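SPbeta prophage-derived uncharacterized protein YopX (Bacillus subtilis, PDB 2I2L) is an uncharacterised, SPbeta prophage-derived protein of unknown function that forms a homodimer and belongs to the YopX family. Local coordinates at residues B[3-7]-B[64-68]. Residues are numbered along the deposited sequence; the frame is centred on the assembly and turned at random.
Sequences TAYRV and FIYDR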
ATOM      1  N   THR B   3      -0.368  -8.502  -1.341  1.00 43.27           N
ATOM      2  CA  THR B   3      -1.764  -8.846  -1.491  1.00 40.95           C
ATOM      3  C   THR B   3      -2.632  -8.735  -0.251  1.00 38.80           C
ATOM      4  O   THR B   3      -3.851  -8.651  -0.361  1.00 37.80           O
ATOM      5  CB  THR B   3      -1.865 -10.263  -2.107  1.00 40.16           C
ATOM      6  OG1 THR B   3      -1.950 -10.142  -3.531  1.00 38.29           O
ATOM      7  CG2 THR B   3      -3.067 -11.014  -1.581  1.00 41.18           C
ATOM      8  N   ALA B   4      -2.011  -8.714   0.923  1.00 37.98           N
ATOM      9  CA  ALA B   4      -2.763  -8.620   2.179  1.00 35.81           C
ATOM     10  C   ALA B   4      -3.727  -7.436   2.240  1.00 34.09           C
ATOM     11  O   ALA B   4      -3.371  -6.296   1.921  1.00 33.50           O
ATOM     12  CB  ALA B   4      -1.806  -8.561   3.371  1.00 33.28           C
ATOM     13  N   TYR B   5      -4.956  -7.731   2.646  1.00 32.31           N
ATOM     14  CA  TYR B   5      -5.983  -6.712   2.803  1.00 30.28           C
ATOM     15  C   TYR B   5      -7.050  -7.290   3.726  1.00 29.98           C
ATOM     16  O   TYR B   5      -7.048  -8.493   4.022  1.00 28.68           O
ATOM     17  CB  TYR B   5      -6.615  -6.332   1.450  1.00 26.20           C
ATOM     18  CG  TYR B   5      -7.554  -7.371   0.897  1.00 21.82           C
ATOM     19  CD1 TYR B   5      -7.087  -8.381   0.074  1.00 20.52           C
ATOM     20  CD2 TYR B   5      -8.899  -7.402   1.286  1.00 20.45           C
ATOM     21  CE1 TYR B   5      -7.923  -9.414  -0.345  1.00 21.20           C
ATOM     22  CE2 TYR B   5      -9.741  -8.423   0.883  1.00 18.63           C
ATOM     23  CZ  TYR B   5      -9.246  -9.435   0.068  1.00 21.29           C
ATOM     24  OH  TYR B   5     -10.043 -10.502  -0.300  1.00 20.93           O
ATOM     25  N   ARG B   6      -7.935  -6.415   4.190  1.00 30.09           N
ATOM     26  CA  ARG B   6      -9.056  -6.784   5.051  1.00 30.84           C
ATOM     27  C   ARG B   6     -10.183  -5.802   4.734  1.00 30.69           C
ATOM     28  O   ARG B   6      -9.934  -4.631   4.446  1.00 30.69           O
ATOM     29  CB  ARG B   6      -8.675  -6.689   6.544  1.00 30.25           C
ATOM     30  CG  ARG B   6      -7.910  -5.426   6.905  1.00 32.12           C
ATOM     31  CD  ARG B   6      -8.409  -4.747   8.175  1.00 33.62           C
ATOM     32  NE  ARG B   6      -7.643  -5.099   9.371  1.00 33.68           N
ATOM     33  CZ  ARG B   6      -7.161  -4.205  10.237  1.00 34.46           C
ATOM     34  NH1 ARG B   6      -7.357  -2.900  10.049  1.00 30.01           N
ATOM     35  NH2 ARG B   6      -6.472  -4.614  11.296  1.00 36.10           N
ATOM     36  N   VAL B   7     -11.419  -6.280   4.741  1.00 31.15           N
ATOM     37  CA  VAL B   7     -12.544  -5.395   4.487  1.00 31.54           C
ATOM     38  C   VAL B   7     -13.546  -5.471   5.613  1.00 32.12           C
ATOM     39  O   VAL B   7     -13.875  -6.550   6.112  1.00 30.97           O
ATOM     40  CB  VAL B   7     -13.286  -5.723   3.176  1.00 30.08           C
ATOM     41  CG1 VAL B   7     -12.422  -5.400   1.984  1.00 30.39           C
ATOM     42  CG2 VAL B   7     -13.675  -7.166   3.163  1.00 30.82           C
ATOM     43  N   PHE B  64       2.224  -8.468   9.412  1.00 46.85           N
ATOM     44  CA  PHE B  64       1.511  -7.681   8.410  1.00 42.76           C
ATOM     45  C   PHE B  64       0.672  -6.691   9.216  1.00 41.31           C
ATOM     46  O   PHE B  64       0.037  -7.076  10.194  1.00 41.35           O
ATOM     47  CB  PHE B  64       0.589  -8.571   7.579  1.00 39.98           C
ATOM     48  CG  PHE B  64       1.059  -8.776   6.174  1.00 38.84           C
ATOM     49  CD1 PHE B  64       1.222 -10.063   5.660  1.00 38.09           C
ATOM     50  CD2 PHE B  64       1.354  -7.684   5.361  1.00 36.57           C
ATOM     51  CE1 PHE B  64       1.672 -10.258   4.355  1.00 36.90           C
ATOM     52  CE2 PHE B  64       1.802  -7.865   4.059  1.00 37.34           C
ATOM     53  CZ  PHE B  64       1.965  -9.157   3.551  1.00 36.96           C
ATOM     54  N   ILE B  65       0.680  -5.421   8.829  1.00 40.08           N
ATOM     55  CA  ILE B  65      -0.087  -4.420   9.556  1.00 39.43           C
ATOM     56  C   ILE B  65      -1.007  -3.688   8.581  1.00 39.08           C
ATOM     57  O   ILE B  65      -0.574  -3.271   7.505  1.00 38.54           O
ATOM     58  CB  ILE B  65       0.868  -3.425  10.289  1.00 39.36           C
ATOM     59  CG1 ILE B  65       0.242  -2.967  11.608  1.00 40.49           C
ATOM     60  CG2 ILE B  65       1.144  -2.217   9.429  1.00 39.33           C
ATOM     61  CD1 ILE B  65       1.215  -2.232  12.539  1.00 39.95           C
ATOM     62  N   TYR B  66      -2.282  -3.560   8.957  1.00 38.88           N
ATOM     63  CA  TYR B  66      -3.300  -2.891   8.135  1.00 37.66           C
ATOM     64  C   TYR B  66      -3.554  -1.483   8.694  1.00 39.97           C
ATOM     65  O   TYR B  66      -2.604  -0.812   9.070  1.00 40.61           O
ATOM     66  CB  TYR B  66      -4.574  -3.735   8.138  1.00 32.84           C
ATOM     67  CG  TYR B  66      -4.369  -5.164   7.644  1.00 27.96           C
ATOM     68  CD1 TYR B  66      -4.589  -5.502   6.300  1.00 25.11           C
ATOM     69  CD2 TYR B  66      -3.962  -6.171   8.519  1.00 24.53           C
ATOM     70  CE1 TYR B  66      -4.416  -6.800   5.839  1.00 21.79           C
ATOM     71  CE2 TYR B  66      -3.781  -7.476   8.072  1.00 25.36           C
ATOM     72  CZ  TYR B  66      -4.011  -7.789   6.728  1.00 24.88           C
ATOM     73  OH  TYR B  66      -3.847  -9.091   6.287  1.00 21.93           O
ATOM     74  N   ASP B  67      -4.803  -1.020   8.767  1.00 44.03           N
ATOM     75  CA  ASP B  67      -5.052   0.327   9.309  1.00 47.40           C
ATOM     76  C   ASP B  67      -5.706   0.347  10.693  1.00 49.92           C
ATOM     77  O   ASP B  67      -6.759   0.960  10.901  1.00 49.39           O
ATOM     78  CB  ASP B  67      -5.876   1.119   8.316  1.00 47.72           C
ATOM     79  CG  ASP B  67      -5.154   1.286   6.996  1.00 49.48           C
ATOM     80  OD1 ASP B  67      -4.903   0.245   6.353  1.00 49.69           O
ATOM     81  OD2 ASP B  67      -4.829   2.440   6.615  1.00 46.72           O
ATOM     82  N   ARG B  68      -5.020  -0.286  11.645  1.00 51.82           N
ATOM     83  CA  ARG B  68      -5.486  -0.452  13.023  1.00 52.54           C
ATOM     84  C   ARG B  68      -4.888   0.453  14.108  1.00 51.11           C
ATOM     85  O   ARG B  68      -4.144   1.392  13.819  1.00 51.57           O
ATOM     86  CB  ARG B  68      -5.247  -1.904  13.420  1.00 55.25           C
ATOM     87  CG  ARG B  68      -3.791  -2.289  13.313  1.00 57.33           C
ATOM     88  CD  ARG B  68      -3.552  -3.296  12.209  1.00 61.64           C
ATOM     89  NE  ARG B  68      -3.961  -4.645  12.593  1.00 64.83           N
ATOM     90  CZ  ARG B  68      -3.451  -5.761  12.069  1.00 66.76           C
ATOM     91  NH1 ARG B  68      -2.509  -5.693  11.136  1.00 66.02           N
ATOM     92  NH2 ARG B  68      -3.880  -6.950  12.484  1.00 68.09           N
TER
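In the antiparallel sheet ordered 13-15, 5-8, 53-60, 63-65, the two segments lie on strands separated by 53-60; A4 and R6 bond by backbone to that middle strand, as does I65. No hydrogen bond joins 3-7 to 64-68. The touching parts run roughly the same way, 27° apart, and side chains fill the space between them.

The apolar part centres on A4: its CB sits over the F64 ring as a CH-pi contact, 3.7 Å from the centroid, and lies 3.6 Å from OH and 4.0 Å from CE1 of Y66. R6 CB lies over one face of the Y66 ring, while A4 C and Y5 N meet its edge, Y5 N 3.4 Å from Y66 CE1.

Beyond the ring, Y66 CB packs against one face of the R6 guanidinium, 3.4 Å from R6 CZ, while R6 NE is hydrogen-bonded to Y15 OH. Both R6 and R68 touch D122 of strand 115-122. Like charges crowd here: R6 NH2 comes within 2.8 Å of R68 NE, two donors with no bond between them.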